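PDB 5HR4: MmeI, which works as a Type IIL restriction-modification enzyme on bound DNA, probably methylating the exocyclic amino group of adenine with S-adenosyl-L-methionine as donor. Local coordinates for residues D649-F654 with K712-F717; W692-D697 with P733-Y738; A425-D430 with K451-I456. All blocks are in the same frame, centred on the assembly; numbering follows the deposited sequence.

In the fold
From the N terminus, contact 3 comes first: 451-456 returns to 425-430 at one edge of the methyltransferase sheet, closing a 20-residue excursion including the end of helix 416-440 and joining that helix to the run into strand 455-458. Contacts 1 and 2 follow in the target recognition domain and cross: 649-654 opens, 692-697 follows, 712-717 closes contact 1, then 733-738 closes contact 2. Their centres lie about 12 Å apart, and they touch where F652 CZ is 3.3 Å from P733 O; together they tie helix 705-719, the turn leading into strand 653-655 and two loops beside the DNA. Contact 3 stands apart, about 41 Å from contact 1 and about 43 Å from contact 2 between nearest atoms.

Contact 1 of 3, residues D649-F654 with K712-F717; sequences DGNFLF and KKVQEF. With nucleotides of chain C.
D649 lies across one face of the F717 ring, with its CB 3.6 Å from the ring centroid and 17° off the ring normal, which meets the geometry of a CH-pi contact. CG of D649 is anti to the backbone N, and this torsion lays the carboxylate out over the CD1-CE1 side of the ring. The two planes are only 21° apart, and OD1 of D649 comes within 3.5 Å of F717 CE1. A second CH-pi contact runs the other way: CG2 of V714, on the helix, sits over a face of the F652 ring, 3.8 Å from its centroid and offset toward the rim. Because CG2 is the branch anti to the carbonyl carbon of V714, it can also reach N651, whose CB is 3.7 Å away. N651 also reaches the preceding helical residue, its CG 3.6 Å from K713 CB, the side chains crossing at about a right angle. Residues G650 to L653 form a type I turn, closed by the hydrogen bond from L653 N to G650 O, with N651 and F652 at its centre, facing V714. D648 accepts hydrogen bonds from G650 N and F652 N, and R710 holds the carbonyl of N651. On the DNA side, D649 N donates to OP1 of DG9 of chain C at 3.0 Å, but the N-H...O angle of 126° makes this bond weak. The edge of the F717 ring faces the sugar of the same nucleotide, with CZ 3.9 Å from DG9 C5'. Backbone amide and aromatic edge thus meet one phosphodeoxyribose together, an arrangement belonging to the DNA-backbone-facing surface of the target recognition domain, where a turn packs on helix 705-719.

Contact 2 of 3, residues W692-D697 with P733-Y738; sequences WLDGAD and PMKFFY. With nucleotides of chain B.
With CG of W692 anti to the backbone N (chi1 -175°) and CG of F736 anti to its own carbonyl carbon (chi1 -83°), the two rings meet as a T-shaped, edge-to-face pair within the target recognition domain. Their planes stand at 75°, the centroid of the W692 six-membered ring is 5.0 Å from that of F736, and W692 CZ3 sits over the middle of the F736 face. I770 of strand 770-771 touches both aromatic residues, so the pair links the two loops to the domain's small mixed sheet. The next residues pack through aliphatic groups. L693 CD1 lies 3.7 Å from M734 CB, the side chains crossing at about a right angle. M734 takes the crowded first torsion, with CG between the backbone N and the carbonyl carbon, and its chain bends at the sulphur so that CE arrives 3.7 Å from A696 CB, in a poorly ordered part of the type II turn from L693 to A696. I701 of helix 698-703 touches L693, A696 and M734 alike. D694 and K735 approach through the lysine's methylene chain: OD1 of D694 is 3.6 Å from K735 CD, whereas K735 NZ bends away to 5.3 Å from OD1 of D694, so any attraction between the opposite charges is probably weak and long-range. Beyond F736 the segment turns to the DNA. F737 and Y738 both face K645 in a classic beta bulge, F737 presenting its edge to O4 of DT3 of chain B. Y738 CG packs 3.6 Å from C7, the thymine methyl carbon of DT3 of chain B, while OH of Y738 donates a hydrogen bond to OP2 of DA2 of chain B at 2.5 Å.

Contact 3 of 3, residues A425-D430 with K451-I456; sequences ALWLTD and KSTPHI
W427 points its indole edge at the loop that leads into strand 455-458, so that the N-H of NE1 meets the carbonyl of S452 head-on. The NE1 to S452 O distance is 2.7 Å, the N-H...O angle is 153°, and the oxygen lies only 6° out of the ring plane. The donor comes nearly along the C=O axis. Beside this bond T453 runs alongside the indole, pointing the same way, with its CG2 in the ring plane and 3.8 Å from W427 CZ2. P454 instead crosses the indole obliquely, its CD 3.9 Å from W427 CZ2. L426 and P454 slide past each other in opposite directions, L426 CD1 reaching 3.6 Å from P454 CB. Helix 416-440 here joins parallel, adjacent strands 409-413 and 455-458, the beta-alpha-beta crossover of a Rossmann-like methyltransferase sheet, and strand 455-458 is its outermost strand on this side. An alanine in place of W427 would remove the indole N-H donor and ring, and would probably leave the S452 carbonyl without this bond and loosen the packing on T453 and P454. One helical turn further, D430 forms a salt bridge with R447 and accepts a hydrogen bond from Y374. The L426 side chain is about 12 Å from the bound sinefungin.

Contact 1 of 3, residues D649-F654 with K712-F717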
loop_
_atom_site.group_PDB
_atom_site.type_symbol
_atom_site.label_atom_id
_atom_site.label_comp_id
_atom_site.label_asym_id
_atom_site.label_seq_id
_atom_site.Cartn_x
_atom_site.Cartn_y
_atom_site.Cartn_z
ATOM N N ASP A 649 -18.215 0.047 -23.184
ATOM C CA ASP A 649 -17.534 1.329 -23.357
ATOM C C ASP A 649 -18.521 2.501 -23.419
ATOM O O ASP A 649 -18.249 3.523 -24.064
ATOM C CB ASP A 649 -16.639 1.311 -24.595
ATOM C CG ASP A 649 -15.599 2.402 -24.558
ATOM O OD1 ASP A 649 -14.768 2.396 -23.623
ATOM O OD2 ASP A 649 -15.611 3.263 -25.456
ATOM N N GLY A 650 -19.686 2.353 -22.761
ATOM C CA GLY A 650 -20.692 3.400 -22.692
ATOM C C GLY A 650 -21.652 3.480 -23.862
ATOM O O GLY A 650 -22.617 4.259 -23.802
ATOM N N ASN A 651 -21.439 2.699 -24.925
ATOM C CA ASN A 651 -22.263 2.827 -26.122
ATOM C C ASN A 651 -23.743 2.583 -25.854
ATOM O O ASN A 651 -24.589 3.117 -26.580
ATOM C CB ASN A 651 -21.735 1.885 -27.188
ATOM C CG ASN A 651 -20.345 2.266 -27.640
ATOM O OD1 ASN A 651 -19.370 1.538 -27.406
ATOM N ND2 ASN A 651 -20.236 3.421 -28.294
ATOM N N PHE A 652 -24.086 1.828 -24.824
ATOM C CA PHE A 652 -25.489 1.636 -24.506
ATOM C C PHE A 652 -26.025 2.605 -23.458
ATOM O O PHE A 652 -27.166 2.433 -23.038
ATOM C CB PHE A 652 -25.741 0.204 -24.031
ATOM C CG PHE A 652 -25.692 -0.801 -25.131
ATOM C CD1 PHE A 652 -25.799 -0.395 -26.448
ATOM C CD2 PHE A 652 -25.531 -2.142 -24.861
ATOM C CE1 PHE A 652 -25.749 -1.301 -27.476
ATOM C CE2 PHE A 652 -25.474 -3.065 -25.900
ATOM C CZ PHE A 652 -25.587 -2.636 -27.207
ATOM N N LEU A 653 -25.257 3.615 -23.030
ATOM C CA LEU A 653 -25.643 4.452 -21.893
ATOM C C LEU A 653 -25.738 5.923 -22.296
ATOM O O LEU A 653 -25.020 6.385 -23.191
ATOM C CB LEU A 653 -24.653 4.301 -20.733
ATOM C CG LEU A 653 -24.224 2.876 -20.368
ATOM C CD1 LEU A 653 -23.036 2.906 -19.424
ATOM C CD2 LEU A 653 -25.382 2.087 -19.774
ATOM N N PHE A 654 -26.649 6.650 -21.634
ATOM C CA PHE A 654 -27.000 8.017 -22.006
ATOM C C PHE A 654 -27.440 8.842 -20.791
ATOM O O PHE A 654 -28.180 8.362 -19.924
ATOM C CB PHE A 654 -28.157 8.065 -23.018
ATOM C CG PHE A 654 -27.898 7.369 -24.315
ATOM C CD1 PHE A 654 -28.037 5.991 -24.426
ATOM C CD2 PHE A 654 -27.589 8.094 -25.454
ATOM C CE1 PHE A 654 -27.815 5.348 -25.636
ATOM C CE2 PHE A 654 -27.380 7.446 -26.679
ATOM C CZ PHE A 654 -27.503 6.073 -26.765
ATOM N N LYS A 712 -22.515 -1.884 -33.374
ATOM C CA LYS A 712 -21.210 -2.138 -33.966
ATOM C C LYS A 712 -20.088 -1.568 -33.103
ATOM O O LYS A 712 -18.977 -2.109 -33.104
ATOM C CB LYS A 712 -21.151 -1.595 -35.398
ATOM C CG LYS A 712 -19.830 -1.869 -36.049
ATOM C CD LYS A 712 -19.941 -2.219 -37.524
ATOM C CE LYS A 712 -18.632 -2.829 -37.984
ATOM N NZ LYS A 712 -18.356 -4.019 -37.121
ATOM N N LYS A 713 -20.346 -0.495 -32.357
ATOM C CA LYS A 713 -19.303 0.050 -31.484
ATOM C C LYS A 713 -19.064 -0.854 -30.281
ATOM O O LYS A 713 -17.910 -1.056 -29.863
ATOM C CB LYS A 713 -19.660 1.466 -31.033
ATOM C CG LYS A 713 -18.756 2.547 -31.628
ATOM C CD LYS A 713 -19.551 3.601 -32.379
ATOM C CE LYS A 713 -18.632 4.628 -33.048
ATOM N NZ LYS A 713 -18.711 5.991 -32.412
ATOM N N VAL A 714 -20.132 -1.434 -29.738
ATOM C CA VAL A 714 -19.967 -2.422 -28.676
ATOM C C VAL A 714 -19.080 -3.555 -29.159
ATOM O O VAL A 714 -18.068 -3.886 -28.526
ATOM C CB VAL A 714 -21.332 -2.943 -28.193
ATOM C CG1 VAL A 714 -21.147 -4.116 -27.253
ATOM C CG2 VAL A 714 -22.127 -1.827 -27.508
ATOM N N GLN A 715 -19.413 -4.128 -30.322
ATOM C CA GLN A 715 -18.697 -5.296 -30.837
ATOM C C GLN A 715 -17.216 -5.009 -31.077
ATOM O O GLN A 715 -16.356 -5.841 -30.763
ATOM C CB GLN A 715 -19.360 -5.783 -32.125
ATOM C CG GLN A 715 -18.592 -6.918 -32.796
ATOM C CD GLN A 715 -19.420 -7.687 -33.784
ATOM O OE1 GLN A 715 -19.488 -7.326 -34.962
ATOM N NE2 GLN A 715 -20.065 -8.757 -33.313
ATOM N N GLU A 716 -16.892 -3.842 -31.637
ATOM C CA GLU A 716 -15.492 -3.533 -31.895
ATOM C C GLU A 716 -14.727 -3.380 -30.601
ATOM O O GLU A 716 -13.594 -3.865 -30.480
ATOM C CB GLU A 716 -15.368 -2.276 -32.742
ATOM C CG GLU A 716 -15.590 -2.590 -34.207
ATOM C CD GLU A 716 -16.199 -1.449 -34.987
ATOM O OE1 GLU A 716 -16.483 -0.390 -34.377
ATOM O OE2 GLU A 716 -16.390 -1.619 -36.217
ATOM N N PHE A 717 -15.328 -2.704 -29.618
ATOM C CA PHE A 717 -14.673 -2.564 -28.326
ATOM C C PHE A 717 -14.500 -3.927 -27.682
ATOM O O PHE A 717 -13.417 -4.251 -27.168
ATOM C CB PHE A 717 -15.472 -1.620 -27.415
ATOM C CG PHE A 717 -15.069 -1.680 -25.959
ATOM C CD1 PHE A 717 -14.056 -0.860 -25.464
ATOM C CD2 PHE A 717 -15.698 -2.563 -25.083
ATOM C CE1 PHE A 717 -13.666 -0.919 -24.097
ATOM C CE2 PHE A 717 -15.323 -2.629 -23.728
ATOM C CZ PHE A 717 -14.302 -1.805 -23.239
ATOM P P DG C 9 -17.144 -0.736 -19.338
ATOM O OP1 DG C 9 -16.740 -0.050 -20.576
ATOM O OP2 DG C 9 -18.505 -1.240 -19.046
ATOM O "O5'" DG C 9 -16.135 -1.935 -19.062
ATOM C "C5'" DG C 9 -14.783 -1.760 -19.330
ATOM C "C4'" DG C 9 -13.976 -2.834 -18.652
ATOM O "O4'" DG C 9 -14.272 -2.864 -17.227
ATOM C "C3'" DG C 9 -14.251 -4.250 -19.138
ATOM O "O3'" DG C 9 -13.066 -4.973 -19.004
ATOM C "C2'" DG C 9 -15.272 -4.736 -18.129
ATOM C "C1'" DG C 9 -14.620 -4.182 -16.888
ATOM N N9 DG C 9 -15.472 -4.173 -15.726
ATOM C C8 DG C 9 -16.843 -4.015 -15.677
ATOM N N7 DG C 9 -17.319 -4.086 -14.478
ATOM C C5 DG C 9 -16.183 -4.289 -13.680
ATOM C C6 DG C 9 -16.045 -4.432 -12.278
ATOM O O6 DG C 9 -16.927 -4.416 -11.414
ATOM N N1 DG C 9 -14.716 -4.630 -11.913
ATOM C C2 DG C 9 -13.658 -4.661 -12.788
ATOM N N2 DG C 9 -12.444 -4.846 -12.270
ATOM N N3 DG C 9 -13.779 -4.526 -14.076
ATOM C C4 DG C 9 -15.057 -4.343 -14.451
#

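Contact 2 of 3, residues W692-D697 with P733-Y738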
loop_
_atom_site.group_PDB
_atom_site.type_symbol
_atom_site.label_atom_id
_atom_site.label_comp_id
_atom_site.label_asym_id
_atom_site.label_seq_id
_atom_site.Cartn_x
_atom_site.Cartn_y
_atom_site.Cartn_z
ATOM N N TRP A 692 -31.881 -1.067 -23.988
ATOM C CA TRP A 692 -32.067 -2.425 -23.467
ATOM C C TRP A 692 -32.597 -3.315 -24.591
ATOM O O TRP A 692 -33.784 -3.275 -24.927
ATOM C CB TRP A 692 -32.989 -2.434 -22.254
ATOM C CG TRP A 692 -33.102 -3.778 -21.634
ATOM C CD1 TRP A 692 -34.165 -4.631 -21.706
ATOM C CD2 TRP A 692 -32.105 -4.444 -20.856
ATOM N NE1 TRP A 692 -33.899 -5.786 -21.012
ATOM C CE2 TRP A 692 -32.636 -5.697 -20.480
ATOM C CE3 TRP A 692 -30.819 -4.098 -20.426
ATOM C CZ2 TRP A 692 -31.922 -6.607 -19.700
ATOM C CZ3 TRP A 692 -30.110 -5.001 -19.648
ATOM C CH2 TRP A 692 -30.667 -6.243 -19.294
ATOM N N LEU A 693 -31.711 -4.153 -25.137
ATOM C CA LEU A 693 -31.978 -4.928 -26.342
ATOM C C LEU A 693 -32.153 -6.419 -26.099
ATOM O O LEU A 693 -32.390 -7.155 -27.065
ATOM C CB LEU A 693 -30.856 -4.705 -27.352
ATOM C CG LEU A 693 -30.685 -3.213 -27.623
ATOM C CD1 LEU A 693 -29.416 -2.943 -28.377
ATOM C CD2 LEU A 693 -31.890 -2.698 -28.389
ATOM N N ASP A 694 -32.052 -6.888 -24.850
ATOM C CA ASP A 694 -32.371 -8.277 -24.533
ATOM C C ASP A 694 -33.769 -8.608 -25.047
ATOM O O ASP A 694 -34.768 -8.068 -24.556
ATOM C CB ASP A 694 -32.273 -8.544 -23.023
ATOM C CG ASP A 694 -32.262 -10.039 -22.684
ATOM O OD1 ASP A 694 -31.564 -10.817 -23.377
ATOM O OD2 ASP A 694 -32.951 -10.437 -21.721
ATOM N N GLY A 695 -33.832 -9.466 -26.064
ATOM C CA GLY A 695 -35.095 -9.858 -26.650
ATOM C C GLY A 695 -35.680 -8.809 -27.572
ATOM O O GLY A 695 -36.887 -8.535 -27.532
ATOM N N ALA A 696 -34.841 -8.198 -28.401
ATOM C CA ALA A 696 -35.329 -7.240 -29.375
ATOM C C ALA A 696 -35.668 -7.965 -30.668
ATOM O O ALA A 696 -34.964 -8.899 -31.074
ATOM C CB ALA A 696 -34.297 -6.145 -29.633
ATOM N N ASP A 697 -36.770 -7.541 -31.295
ATOM C CA ASP A 697 -37.162 -8.059 -32.599
ATOM C C ASP A 697 -36.226 -7.501 -33.672
ATOM O O ASP A 697 -36.221 -6.294 -33.939
ATOM C CB ASP A 697 -38.615 -7.697 -32.896
ATOM N N PRO A 733 -23.563 -8.741 -29.612
ATOM C CA PRO A 733 -23.226 -7.357 -29.286
ATOM C C PRO A 733 -24.406 -6.496 -28.882
ATOM O O PRO A 733 -24.200 -5.317 -28.600
ATOM C CB PRO A 733 -22.607 -6.855 -30.591
ATOM C CG PRO A 733 -23.381 -7.571 -31.608
ATOM C CD PRO A 733 -23.546 -8.960 -31.064
ATOM N N MET A 734 -25.632 -6.996 -28.849
ATOM C CA MET A 734 -26.721 -6.129 -28.422
ATOM C C MET A 734 -27.210 -6.444 -27.020
ATOM O O MET A 734 -28.075 -5.738 -26.506
ATOM C CB MET A 734 -27.891 -6.174 -29.415
ATOM C CG MET A 734 -28.214 -7.495 -30.031
ATOM S SD MET A 734 -29.575 -7.213 -31.187
ATOM C CE MET A 734 -30.985 -7.749 -30.228
ATOM N N LYS A 735 -26.664 -7.468 -26.389
ATOM C CA LYS A 735 -27.043 -7.869 -25.054
ATOM C C LYS A 735 -25.913 -7.498 -24.109
ATOM O O LYS A 735 -24.740 -7.562 -24.483
ATOM C CB LYS A 735 -27.324 -9.375 -24.991
ATOM C CG LYS A 735 -28.621 -9.783 -25.672
ATOM C CD LYS A 735 -28.843 -11.289 -25.645
ATOM C CE LYS A 735 -29.822 -11.708 -26.751
ATOM N NZ LYS A 735 -29.310 -11.476 -28.150
ATOM N N PHE A 736 -26.277 -7.081 -22.896
ATOM C CA PHE A 736 -25.279 -6.820 -21.873
ATOM C C PHE A 736 -24.413 -8.062 -21.696
ATOM O O PHE A 736 -24.849 -9.188 -21.953
ATOM C CB PHE A 736 -25.944 -6.442 -20.531
ATOM C CG PHE A 736 -26.354 -4.982 -20.406
ATOM C CD1 PHE A 736 -26.576 -4.191 -21.521
ATOM C CD2 PHE A 736 -26.526 -4.408 -19.148
ATOM C CE1 PHE A 736 -26.960 -2.859 -21.392
ATOM C CE2 PHE A 736 -26.914 -3.068 -19.006
ATOM C CZ PHE A 736 -27.123 -2.295 -20.136
ATOM N N PHE A 737 -23.177 -7.844 -21.248
ATOM C CA PHE A 737 -22.263 -8.953 -21.002
ATOM C C PHE A 737 -22.815 -9.926 -19.965
ATOM O O PHE A 737 -22.816 -11.140 -20.183
ATOM C CB PHE A 737 -20.911 -8.406 -20.572
ATOM C CG PHE A 737 -19.968 -9.449 -20.082
ATOM C CD1 PHE A 737 -19.813 -9.673 -18.729
ATOM C CD2 PHE A 737 -19.207 -10.189 -20.974
ATOM C CE1 PHE A 737 -18.928 -10.624 -18.272
ATOM C CE2 PHE A 737 -18.310 -11.158 -20.521
ATOM C CZ PHE A 737 -18.169 -11.372 -19.173
ATOM N N TYR A 738 -23.240 -9.430 -18.803
ATOM C CA TYR A 738 -23.961 -10.257 -17.845
ATOM C C TYR A 738 -25.329 -9.639 -17.607
ATOM O O TYR A 738 -25.432 -8.432 -17.372
ATOM C CB TYR A 738 -23.202 -10.404 -16.530
ATOM C CG TYR A 738 -23.935 -11.227 -15.483
ATOM C CD1 TYR A 738 -24.158 -12.587 -15.670
ATOM C CD2 TYR A 738 -24.396 -10.640 -14.297
ATOM C CE1 TYR A 738 -24.823 -13.346 -14.711
ATOM C CE2 TYR A 738 -25.068 -11.391 -13.321
ATOM C CZ TYR A 738 -25.268 -12.743 -13.535
ATOM O OH TYR A 738 -25.932 -13.500 -12.599
ATOM P P DA B 2 -26.028 -16.957 -12.604
ATOM O OP1 DA B 2 -26.570 -18.045 -11.757
ATOM O OP2 DA B 2 -26.894 -15.789 -12.897
ATOM O "O5'" DA B 2 -24.650 -16.343 -12.012
ATOM C "C5'" DA B 2 -23.776 -17.142 -11.188
ATOM C "C4'" DA B 2 -22.588 -16.332 -10.650
ATOM O "O4'" DA B 2 -21.527 -16.249 -11.641
ATOM C "C3'" DA B 2 -22.876 -14.879 -10.221
ATOM O "O3'" DA B 2 -22.206 -14.629 -8.984
ATOM C "C2'" DA B 2 -22.242 -14.069 -11.357
ATOM C "C1'" DA B 2 -21.027 -14.933 -11.630
ATOM N N9 DA B 2 -20.322 -14.664 -12.889
ATOM C C8 DA B 2 -20.859 -14.353 -14.110
ATOM N N7 DA B 2 -19.957 -14.175 -15.049
ATOM C C5 DA B 2 -18.746 -14.398 -14.395
ATOM C C6 DA B 2 -17.394 -14.370 -14.824
ATOM N N6 DA B 2 -17.017 -14.096 -16.072
ATOM N N1 DA B 2 -16.441 -14.638 -13.913
ATOM C C2 DA B 2 -16.808 -14.910 -12.665
ATOM N N3 DA B 2 -18.028 -14.968 -12.148
ATOM C C4 DA B 2 -18.960 -14.699 -13.073
ATOM P P DT B 3 -22.860 -13.679 -7.863
ATOM O OP1 DT B 3 -22.213 -13.956 -6.555
ATOM O OP2 DT B 3 -24.316 -13.909 -7.923
ATOM O "O5'" DT B 3 -22.493 -12.193 -8.384
ATOM C "C5'" DT B 3 -21.392 -11.428 -7.827
ATOM C "C4'" DT B 3 -20.053 -12.123 -7.993
ATOM O "O4'" DT B 3 -19.766 -12.353 -9.409
ATOM C "C3'" DT B 3 -18.854 -11.327 -7.459
ATOM O "O3'" DT B 3 -17.899 -12.212 -6.892
ATOM C "C2'" DT B 3 -18.300 -10.698 -8.738
ATOM C "C1'" DT B 3 -18.466 -11.868 -9.682
ATOM N N1 DT B 3 -18.376 -11.512 -11.109
ATOM C C2 DT B 3 -17.146 -11.506 -11.728
ATOM O O2 DT B 3 -16.111 -11.759 -11.151
ATOM N N3 DT B 3 -17.174 -11.182 -13.057
ATOM C C4 DT B 3 -18.291 -10.890 -13.826
ATOM O O4 DT B 3 -18.213 -10.610 -15.020
ATOM C C5 DT B 3 -19.549 -10.924 -13.120
ATOM C C7 DT B 3 -20.824 -10.608 -13.837
ATOM C C6 DT B 3 -19.530 -11.233 -11.810
#

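Contact 3 of 3, residues A425-D430 with K451-I456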
loop_
_atom_site.group_PDB
_atom_site.type_symbol
_atom_site.label_atom_id
_atom_site.label_comp_id
_atom_site.label_asym_id
_atom_site.label_seq_id
_atom_site.Cartn_x
_atom_site.Cartn_y
_atom_site.Cartn_z
ATOM N N ALA A 425 22.964 4.789 0.075
ATOM C CA ALA A 425 22.198 5.432 1.133
ATOM C C ALA A 425 22.749 5.070 2.508
ATOM O O ALA A 425 22.844 5.929 3.395
ATOM C CB ALA A 425 20.724 5.051 1.016
ATOM N N LEU A 426 23.141 3.810 2.699
ATOM C CA LEU A 426 23.673 3.400 3.989
ATOM C C LEU A 426 25.034 4.024 4.258
ATOM O O LEU A 426 25.346 4.357 5.400
ATOM C CB LEU A 426 23.740 1.876 4.069
ATOM C CG LEU A 426 22.409 1.291 4.538
ATOM C CD1 LEU A 426 22.290 -0.155 4.190
ATOM C CD2 LEU A 426 22.308 1.452 6.045
ATOM N N TRP A 427 25.866 4.207 3.238
ATOM C CA TRP A 427 27.174 4.804 3.513
ATOM C C TRP A 427 27.071 6.299 3.799
ATOM O O TRP A 427 27.773 6.813 4.677
ATOM C CB TRP A 427 28.128 4.569 2.356
ATOM C CG TRP A 427 28.749 3.211 2.326
ATOM C CD1 TRP A 427 29.406 2.567 3.344
ATOM C CD2 TRP A 427 28.818 2.346 1.190
ATOM N NE1 TRP A 427 29.858 1.341 2.908
ATOM C CE2 TRP A 427 29.512 1.188 1.587
ATOM C CE3 TRP A 427 28.349 2.440 -0.133
ATOM C CZ2 TRP A 427 29.749 0.138 0.711
ATOM C CZ3 TRP A 427 28.580 1.405 -0.989
ATOM C CH2 TRP A 427 29.269 0.263 -0.568
ATOM N N LEU A 428 26.222 7.019 3.056
ATOM C CA LEU A 428 26.021 8.439 3.339
ATOM C C LEU A 428 25.449 8.642 4.741
ATOM O O LEU A 428 25.889 9.535 5.479
ATOM C CB LEU A 428 25.095 9.070 2.295
ATOM C CG LEU A 428 25.369 8.838 0.801
ATOM C CD1 LEU A 428 24.361 9.604 -0.074
ATOM C CD2 LEU A 428 26.819 9.164 0.422
ATOM N N THR A 429 24.483 7.812 5.135
ATOM C CA THR A 429 23.982 7.909 6.498
ATOM C C THR A 429 25.089 7.608 7.499
ATOM O O THR A 429 25.237 8.317 8.504
ATOM C CB THR A 429 22.786 6.982 6.714
ATOM O OG1 THR A 429 21.919 7.032 5.569
ATOM C CG2 THR A 429 22.008 7.452 7.916
ATOM N N ASP A 430 25.892 6.580 7.228
ATOM C CA ASP A 430 27.073 6.321 8.044
ATOM C C ASP A 430 27.894 7.585 8.217
ATOM O O ASP A 430 28.149 8.024 9.344
ATOM C CB ASP A 430 27.928 5.223 7.410
ATOM C CG ASP A 430 29.199 4.944 8.199
ATOM O OD1 ASP A 430 29.090 4.318 9.277
ATOM O OD2 ASP A 430 30.305 5.333 7.743
ATOM N N LYS A 451 35.243 0.301 4.089
ATOM C CA LYS A 451 35.610 -1.075 4.399
ATOM C C LYS A 451 34.424 -1.960 4.778
ATOM O O LYS A 451 34.542 -3.186 4.715
ATOM C CB LYS A 451 36.652 -1.103 5.523
ATOM N N SER A 452 33.298 -1.382 5.166
ATOM C CA SER A 452 32.119 -2.130 5.570
ATOM C C SER A 452 31.086 -2.021 4.460
ATOM O O SER A 452 30.950 -0.968 3.824
ATOM C CB SER A 452 31.560 -1.569 6.888
ATOM O OG SER A 452 31.010 -2.589 7.715
ATOM N N THR A 453 30.384 -3.115 4.182
ATOM C CA THR A 453 29.414 -3.001 3.119
ATOM C C THR A 453 28.084 -3.646 3.503
ATOM O O THR A 453 28.059 -4.735 4.112
ATOM C CB THR A 453 29.933 -3.602 1.793
ATOM O OG1 THR A 453 29.859 -5.032 1.836
ATOM C CG2 THR A 453 31.385 -3.172 1.520
ATOM N N PRO A 454 26.974 -2.980 3.186
ATOM C CA PRO A 454 25.653 -3.608 3.317
ATOM C C PRO A 454 25.556 -4.857 2.460
ATOM O O PRO A 454 26.430 -5.172 1.648
ATOM C CB PRO A 454 24.680 -2.543 2.817
ATOM C CG PRO A 454 25.448 -1.287 2.736
ATOM C CD PRO A 454 26.912 -1.594 2.701
ATOM N N HIS A 455 24.446 -5.559 2.634
ATOM C CA HIS A 455 24.178 -6.802 1.925
ATOM C C HIS A 455 22.827 -6.677 1.230
ATOM O O HIS A 455 21.858 -7.363 1.587
ATOM C CB HIS A 455 24.231 -7.984 2.887
ATOM C CG HIS A 455 25.541 -8.110 3.607
ATOM N ND1 HIS A 455 25.699 -7.768 4.936
ATOM C CD2 HIS A 455 26.760 -8.531 3.182
ATOM C CE1 HIS A 455 26.953 -7.978 5.299
ATOM N NE2 HIS A 455 27.619 -8.439 4.253
ATOM N N ILE A 456 22.771 -5.778 0.251
ATOM C CA ILE A 456 21.609 -5.610 -0.617
ATOM C C ILE A 456 21.790 -6.493 -1.845
ATOM O O ILE A 456 22.771 -6.358 -2.587
ATOM C CB ILE A 456 21.441 -4.145 -1.036
ATOM C CG1 ILE A 456 21.494 -3.235 0.196
ATOM C CG2 ILE A 456 20.140 -3.956 -1.813
ATOM C CD1 ILE A 456 20.436 -3.543 1.217
#